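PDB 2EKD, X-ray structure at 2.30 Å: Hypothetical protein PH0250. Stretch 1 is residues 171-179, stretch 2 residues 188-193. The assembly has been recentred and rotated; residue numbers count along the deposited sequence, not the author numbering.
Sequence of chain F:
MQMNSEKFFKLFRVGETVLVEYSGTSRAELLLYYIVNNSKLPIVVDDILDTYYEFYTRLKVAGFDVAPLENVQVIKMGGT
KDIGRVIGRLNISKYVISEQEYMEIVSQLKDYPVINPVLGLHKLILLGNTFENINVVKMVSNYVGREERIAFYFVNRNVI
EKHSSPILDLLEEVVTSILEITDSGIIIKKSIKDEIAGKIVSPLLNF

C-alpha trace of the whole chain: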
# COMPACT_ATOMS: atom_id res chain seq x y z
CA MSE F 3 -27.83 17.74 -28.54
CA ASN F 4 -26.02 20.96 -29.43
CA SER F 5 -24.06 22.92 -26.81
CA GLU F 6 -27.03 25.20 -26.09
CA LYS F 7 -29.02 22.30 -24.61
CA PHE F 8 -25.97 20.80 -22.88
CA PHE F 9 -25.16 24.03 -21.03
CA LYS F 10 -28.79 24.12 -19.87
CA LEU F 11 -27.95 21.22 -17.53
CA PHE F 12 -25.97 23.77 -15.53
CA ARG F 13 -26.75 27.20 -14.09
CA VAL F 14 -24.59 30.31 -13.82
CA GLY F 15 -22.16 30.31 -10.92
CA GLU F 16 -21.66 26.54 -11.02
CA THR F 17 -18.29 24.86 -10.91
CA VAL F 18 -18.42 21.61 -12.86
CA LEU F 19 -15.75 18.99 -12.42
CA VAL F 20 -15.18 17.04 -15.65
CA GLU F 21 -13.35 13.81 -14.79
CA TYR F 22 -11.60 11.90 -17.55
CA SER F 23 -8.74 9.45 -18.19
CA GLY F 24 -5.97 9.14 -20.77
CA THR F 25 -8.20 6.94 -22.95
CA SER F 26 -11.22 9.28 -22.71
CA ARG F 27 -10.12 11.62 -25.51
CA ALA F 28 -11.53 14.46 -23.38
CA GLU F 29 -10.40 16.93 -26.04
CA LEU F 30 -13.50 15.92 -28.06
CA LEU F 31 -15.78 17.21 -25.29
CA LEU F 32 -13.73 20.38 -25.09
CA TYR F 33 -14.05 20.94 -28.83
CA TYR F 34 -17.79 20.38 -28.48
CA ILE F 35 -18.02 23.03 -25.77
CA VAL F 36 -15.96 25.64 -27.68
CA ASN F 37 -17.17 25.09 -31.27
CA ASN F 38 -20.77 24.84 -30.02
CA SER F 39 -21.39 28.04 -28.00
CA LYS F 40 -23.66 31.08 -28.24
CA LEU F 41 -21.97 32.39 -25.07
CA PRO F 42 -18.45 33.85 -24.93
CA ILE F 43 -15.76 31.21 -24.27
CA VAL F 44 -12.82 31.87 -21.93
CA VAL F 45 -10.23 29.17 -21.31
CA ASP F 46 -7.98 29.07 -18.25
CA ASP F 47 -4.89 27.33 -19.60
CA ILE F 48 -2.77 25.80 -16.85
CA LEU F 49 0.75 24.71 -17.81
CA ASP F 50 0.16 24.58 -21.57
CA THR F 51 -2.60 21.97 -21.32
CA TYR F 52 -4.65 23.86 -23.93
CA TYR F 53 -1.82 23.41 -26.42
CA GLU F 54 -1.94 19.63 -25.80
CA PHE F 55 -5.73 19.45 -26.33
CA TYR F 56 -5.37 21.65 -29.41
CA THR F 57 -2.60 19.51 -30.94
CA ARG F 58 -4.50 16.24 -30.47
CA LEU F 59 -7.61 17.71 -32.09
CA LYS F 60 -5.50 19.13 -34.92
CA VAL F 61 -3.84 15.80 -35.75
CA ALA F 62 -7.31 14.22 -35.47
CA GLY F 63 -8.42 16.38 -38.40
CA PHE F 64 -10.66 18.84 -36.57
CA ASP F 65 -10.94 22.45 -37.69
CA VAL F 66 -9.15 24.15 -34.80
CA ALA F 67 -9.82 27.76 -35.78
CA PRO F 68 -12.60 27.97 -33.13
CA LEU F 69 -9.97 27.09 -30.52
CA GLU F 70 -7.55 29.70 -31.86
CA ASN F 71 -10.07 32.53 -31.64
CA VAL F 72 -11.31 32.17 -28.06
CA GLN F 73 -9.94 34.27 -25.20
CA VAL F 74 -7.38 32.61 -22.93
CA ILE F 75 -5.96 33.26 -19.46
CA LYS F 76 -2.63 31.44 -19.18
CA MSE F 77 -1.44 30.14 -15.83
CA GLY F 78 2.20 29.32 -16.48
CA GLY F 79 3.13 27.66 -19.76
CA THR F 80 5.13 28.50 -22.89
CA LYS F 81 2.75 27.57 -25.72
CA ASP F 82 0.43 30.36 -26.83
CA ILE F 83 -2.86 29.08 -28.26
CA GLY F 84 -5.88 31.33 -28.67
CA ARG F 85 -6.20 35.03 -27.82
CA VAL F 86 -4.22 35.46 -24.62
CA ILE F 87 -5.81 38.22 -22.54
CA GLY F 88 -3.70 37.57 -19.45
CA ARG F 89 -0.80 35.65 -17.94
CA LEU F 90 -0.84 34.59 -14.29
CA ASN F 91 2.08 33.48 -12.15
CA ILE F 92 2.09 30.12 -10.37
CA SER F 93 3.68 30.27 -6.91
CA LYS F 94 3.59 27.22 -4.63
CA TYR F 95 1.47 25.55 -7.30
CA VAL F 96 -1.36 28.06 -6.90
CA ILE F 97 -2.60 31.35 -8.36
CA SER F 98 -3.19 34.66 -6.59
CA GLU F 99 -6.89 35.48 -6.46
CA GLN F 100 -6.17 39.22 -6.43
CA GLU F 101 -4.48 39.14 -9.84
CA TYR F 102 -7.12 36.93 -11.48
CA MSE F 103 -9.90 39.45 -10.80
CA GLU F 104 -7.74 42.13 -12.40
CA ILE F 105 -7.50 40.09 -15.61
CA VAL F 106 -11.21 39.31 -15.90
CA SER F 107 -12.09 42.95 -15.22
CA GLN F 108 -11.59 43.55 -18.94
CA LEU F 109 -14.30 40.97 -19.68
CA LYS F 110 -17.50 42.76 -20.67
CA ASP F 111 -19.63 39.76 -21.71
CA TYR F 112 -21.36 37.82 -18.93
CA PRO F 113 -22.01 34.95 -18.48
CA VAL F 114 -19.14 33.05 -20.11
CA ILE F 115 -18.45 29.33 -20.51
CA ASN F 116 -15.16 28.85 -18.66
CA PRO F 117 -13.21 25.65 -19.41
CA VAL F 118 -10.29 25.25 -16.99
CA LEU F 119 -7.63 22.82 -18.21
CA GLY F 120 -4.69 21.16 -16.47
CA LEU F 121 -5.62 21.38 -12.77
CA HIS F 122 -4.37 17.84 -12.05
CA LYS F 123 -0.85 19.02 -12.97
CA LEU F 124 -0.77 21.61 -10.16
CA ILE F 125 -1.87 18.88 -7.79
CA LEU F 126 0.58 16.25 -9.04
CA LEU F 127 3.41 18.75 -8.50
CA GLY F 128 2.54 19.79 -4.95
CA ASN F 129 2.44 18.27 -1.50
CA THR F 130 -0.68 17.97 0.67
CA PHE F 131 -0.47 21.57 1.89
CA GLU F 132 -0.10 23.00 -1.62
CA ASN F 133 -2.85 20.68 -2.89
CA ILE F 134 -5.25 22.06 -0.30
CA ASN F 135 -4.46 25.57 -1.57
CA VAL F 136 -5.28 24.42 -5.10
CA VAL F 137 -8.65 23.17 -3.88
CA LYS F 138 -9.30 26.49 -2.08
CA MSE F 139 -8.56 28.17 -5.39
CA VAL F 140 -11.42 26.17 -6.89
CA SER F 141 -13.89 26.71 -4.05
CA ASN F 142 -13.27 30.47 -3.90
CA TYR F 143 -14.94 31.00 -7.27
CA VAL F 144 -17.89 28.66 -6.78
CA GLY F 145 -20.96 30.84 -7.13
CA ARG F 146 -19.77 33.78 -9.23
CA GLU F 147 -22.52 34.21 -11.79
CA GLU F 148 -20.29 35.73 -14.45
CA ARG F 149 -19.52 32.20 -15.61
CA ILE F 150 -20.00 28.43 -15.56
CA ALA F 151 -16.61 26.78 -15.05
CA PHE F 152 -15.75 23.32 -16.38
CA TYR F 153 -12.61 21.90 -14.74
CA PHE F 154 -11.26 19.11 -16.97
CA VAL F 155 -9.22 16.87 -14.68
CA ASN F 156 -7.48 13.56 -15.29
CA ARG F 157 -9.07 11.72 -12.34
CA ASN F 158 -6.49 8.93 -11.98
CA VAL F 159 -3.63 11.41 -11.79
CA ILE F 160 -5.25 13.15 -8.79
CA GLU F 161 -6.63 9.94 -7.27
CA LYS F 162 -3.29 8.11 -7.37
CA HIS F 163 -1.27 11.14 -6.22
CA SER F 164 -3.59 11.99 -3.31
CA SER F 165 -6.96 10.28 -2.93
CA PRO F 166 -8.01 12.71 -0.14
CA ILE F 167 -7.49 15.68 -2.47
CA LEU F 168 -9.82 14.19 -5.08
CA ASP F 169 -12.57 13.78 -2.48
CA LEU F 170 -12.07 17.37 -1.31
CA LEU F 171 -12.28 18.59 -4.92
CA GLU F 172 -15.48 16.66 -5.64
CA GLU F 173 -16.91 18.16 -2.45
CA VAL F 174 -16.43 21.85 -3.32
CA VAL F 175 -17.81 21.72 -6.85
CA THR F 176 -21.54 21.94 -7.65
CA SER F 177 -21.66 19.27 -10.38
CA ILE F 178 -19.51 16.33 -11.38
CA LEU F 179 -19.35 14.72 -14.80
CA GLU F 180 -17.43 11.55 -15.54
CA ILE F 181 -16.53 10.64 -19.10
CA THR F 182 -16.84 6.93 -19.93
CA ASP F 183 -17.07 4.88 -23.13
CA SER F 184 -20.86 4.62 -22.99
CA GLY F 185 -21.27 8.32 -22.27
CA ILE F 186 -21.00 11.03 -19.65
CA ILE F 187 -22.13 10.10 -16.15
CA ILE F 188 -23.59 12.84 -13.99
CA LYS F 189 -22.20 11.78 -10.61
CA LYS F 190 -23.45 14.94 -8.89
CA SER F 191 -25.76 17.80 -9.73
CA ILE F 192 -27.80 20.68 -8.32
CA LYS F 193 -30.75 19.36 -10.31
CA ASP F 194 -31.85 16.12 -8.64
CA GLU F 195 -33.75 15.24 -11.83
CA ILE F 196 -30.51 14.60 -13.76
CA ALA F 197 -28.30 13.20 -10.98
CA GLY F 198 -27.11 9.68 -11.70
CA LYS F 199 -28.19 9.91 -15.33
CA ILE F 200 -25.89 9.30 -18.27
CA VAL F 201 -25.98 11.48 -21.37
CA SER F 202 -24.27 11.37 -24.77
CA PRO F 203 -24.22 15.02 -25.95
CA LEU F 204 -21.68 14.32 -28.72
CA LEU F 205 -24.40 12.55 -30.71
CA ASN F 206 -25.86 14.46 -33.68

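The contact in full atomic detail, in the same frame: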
# COMPACT_ATOMS: atom_id res chain seq x y z
N LEU F 171 -11.94 17.90 -3.67
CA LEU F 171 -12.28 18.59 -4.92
C LEU F 171 -13.73 18.31 -5.33
O LEU F 171 -14.46 19.23 -5.72
CB LEU F 171 -11.36 18.12 -6.05
CG LEU F 171 -10.62 19.15 -6.89
CD1 LEU F 171 -10.00 18.44 -8.09
CD2 LEU F 171 -11.55 20.26 -7.36
N GLU F 172 -14.13 17.04 -5.27
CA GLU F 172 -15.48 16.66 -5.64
C GLU F 172 -16.49 17.29 -4.68
O GLU F 172 -17.64 17.54 -5.06
CB GLU F 172 -15.64 15.13 -5.64
CG GLU F 172 -14.68 14.41 -6.60
CD GLU F 172 -15.04 12.95 -6.84
OE1 GLU F 172 -15.41 12.25 -5.87
OE2 GLU F 172 -14.95 12.50 -7.99
N GLU F 173 -16.05 17.56 -3.46
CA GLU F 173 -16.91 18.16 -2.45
C GLU F 173 -17.24 19.63 -2.73
O GLU F 173 -18.40 20.04 -2.63
CB GLU F 173 -16.26 18.05 -1.07
CG GLU F 173 -17.16 18.52 0.07
CD GLU F 173 -16.47 18.52 1.44
OE1 GLU F 173 -15.70 17.58 1.74
OE2 GLU F 173 -16.72 19.47 2.22
N VAL F 174 -16.23 20.42 -3.09
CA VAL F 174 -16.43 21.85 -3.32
C VAL F 174 -17.13 22.25 -4.60
O VAL F 174 -17.66 23.36 -4.69
CB VAL F 174 -15.09 22.61 -3.24
CG1 VAL F 174 -14.43 22.36 -1.88
CG2 VAL F 174 -14.18 22.19 -4.37
N VAL F 175 -17.14 21.37 -5.61
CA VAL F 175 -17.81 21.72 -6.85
C VAL F 175 -19.32 21.48 -6.75
O VAL F 175 -19.78 20.76 -5.86
CB VAL F 175 -17.23 20.92 -8.05
CG1 VAL F 175 -15.73 21.20 -8.17
CG2 VAL F 175 -17.49 19.42 -7.88
N THR F 176 -20.09 22.09 -7.65
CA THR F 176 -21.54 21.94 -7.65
C THR F 176 -22.05 20.78 -8.51
O THR F 176 -23.14 20.26 -8.27
CB THR F 176 -22.24 23.25 -8.12
OG1 THR F 176 -21.68 23.67 -9.37
CG2 THR F 176 -22.06 24.35 -7.09
N SER F 177 -21.28 20.39 -9.52
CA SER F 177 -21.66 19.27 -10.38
C SER F 177 -20.43 18.49 -10.78
O SER F 177 -19.33 19.04 -10.92
CB SER F 177 -22.38 19.76 -11.65
OG SER F 177 -23.77 19.98 -11.43
N ILE F 178 -20.61 17.18 -10.97
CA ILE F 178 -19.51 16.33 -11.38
C ILE F 178 -19.92 15.47 -12.56
O ILE F 178 -20.96 14.82 -12.53
CB ILE F 178 -19.05 15.38 -10.24
CG1 ILE F 178 -18.56 16.20 -9.05
CG2 ILE F 178 -17.96 14.45 -10.76
CD1 ILE F 178 -18.22 15.37 -7.81
N LEU F 179 -19.11 15.51 -13.61
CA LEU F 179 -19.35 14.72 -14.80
C LEU F 179 -18.19 13.75 -14.95
O LEU F 179 -17.04 14.11 -14.70
CB LEU F 179 -19.42 15.60 -16.05
CG LEU F 179 -20.56 16.62 -16.15
CD1 LEU F 179 -20.49 17.33 -17.50
CD2 LEU F 179 -21.90 15.92 -15.98
N ILE F 188 -23.39 11.69 -14.84
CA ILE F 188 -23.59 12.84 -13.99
C ILE F 188 -23.57 12.32 -12.56
O ILE F 188 -24.61 11.95 -12.02
CB ILE F 188 -24.94 13.52 -14.28
CG1 ILE F 188 -24.96 13.98 -15.74
CG2 ILE F 188 -25.16 14.69 -13.32
CD1 ILE F 188 -26.27 14.56 -16.21
N LYS F 189 -22.38 12.27 -11.97
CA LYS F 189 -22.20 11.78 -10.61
C LYS F 189 -22.83 12.69 -9.56
O LYS F 189 -23.23 12.22 -8.49
CB LYS F 189 -20.71 11.62 -10.28
CG LYS F 189 -20.03 10.45 -10.96
CD LYS F 189 -18.51 10.51 -10.79
CE LYS F 189 -18.09 10.53 -9.32
NZ LYS F 189 -16.61 10.56 -9.15
N LYS F 190 -22.88 13.98 -9.84
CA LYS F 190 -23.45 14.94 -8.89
C LYS F 190 -24.06 16.10 -9.64
O LYS F 190 -23.60 16.47 -10.73
CB LYS F 190 -22.38 15.45 -7.91
CG LYS F 190 -22.97 16.29 -6.78
CD LYS F 190 -21.98 16.61 -5.65
CE LYS F 190 -21.00 17.70 -6.02
NZ LYS F 190 -20.29 18.24 -4.82
N SER F 191 -25.12 16.67 -9.07
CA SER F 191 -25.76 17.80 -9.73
C SER F 191 -26.66 18.59 -8.76
O SER F 191 -27.12 18.09 -7.74
CB SER F 191 -26.60 17.27 -10.89
OG SER F 191 -27.29 18.35 -11.51
N ILE F 192 -26.86 19.88 -9.09
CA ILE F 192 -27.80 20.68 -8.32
C ILE F 192 -29.24 20.27 -8.62
O ILE F 192 -30.15 20.39 -7.81
CB ILE F 192 -27.60 22.14 -8.72
CG1 ILE F 192 -26.32 22.71 -8.12
CG2 ILE F 192 -28.78 22.99 -8.19
CD1 ILE F 192 -26.02 24.12 -8.62
N LYS F 193 -29.43 19.79 -9.87
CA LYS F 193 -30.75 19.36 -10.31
C LYS F 193 -30.93 17.86 -10.11
O LYS F 193 -30.51 17.04 -10.93
CB LYS F 193 -30.88 19.73 -11.80
CG LYS F 193 -30.54 21.20 -12.04
CD LYS F 193 -30.63 21.61 -13.51
CE LYS F 193 -30.19 23.06 -13.73
NZ LYS F 193 -30.38 23.44 -15.13
O HOH W 1 -20.72 18.72 -1.93

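The strongest polar contacts between the two stretches come from two lysines that reach from the second strand to the helix end of stretch 1. K190 NZ donates hydrogen bonds to E172 O and to V175 O, each at 2.8 Å. Carbonyls near the C-terminal end of a helix run short of backbone NH partners, and the ammonium group serves two of them here, beside the point where V175 leaves helical phi/psi. E173 O is also near, 3.4 Å from K190 NZ, but the angle is poor; a water joins them instead, donating to E173 O (2.8 Å) and accepting from K190 NZ (3.0 Å). K189 NZ forms a salt bridge with E172 OE2 at 2.8 Å, although the position of that oxygen is less certain because it lies too close to an atom elsewhere in the model.

Behind these contacts, strands 177-179 and 188-190 run antiparallel, their directions 148° apart. I178 and K190 form the hydrogen-bonded pair: I178 N donates to K190 O at 3.1 Å, nearly straight at 164°. The return is divided, since I178 O accepts weak bonds from K190 N (3.4 Å) and K189 N (3.0 Å, bent to 121°). This sharing accompanies a beta bulge, where the register shifts by one before L179 pairs with I188 without hydrogen bonds. S177 CA also lies 3.4 Å from K190 O in a CA-H...O contact.

Side chains complete the packing. I178 and K190 share one sheet face, with I178 CD1 4.0 Å from K190 CE, so the lysine's aliphatic stem packs against isoleucine while its charged end reaches the carbonyls. L179 and I188 share the other face and make an apolar contact, L179 CD2 to I188 CG1, at 3.6 Å. Beyond the paired strands, T176 CB meets I192 CD1 at 3.9 Å.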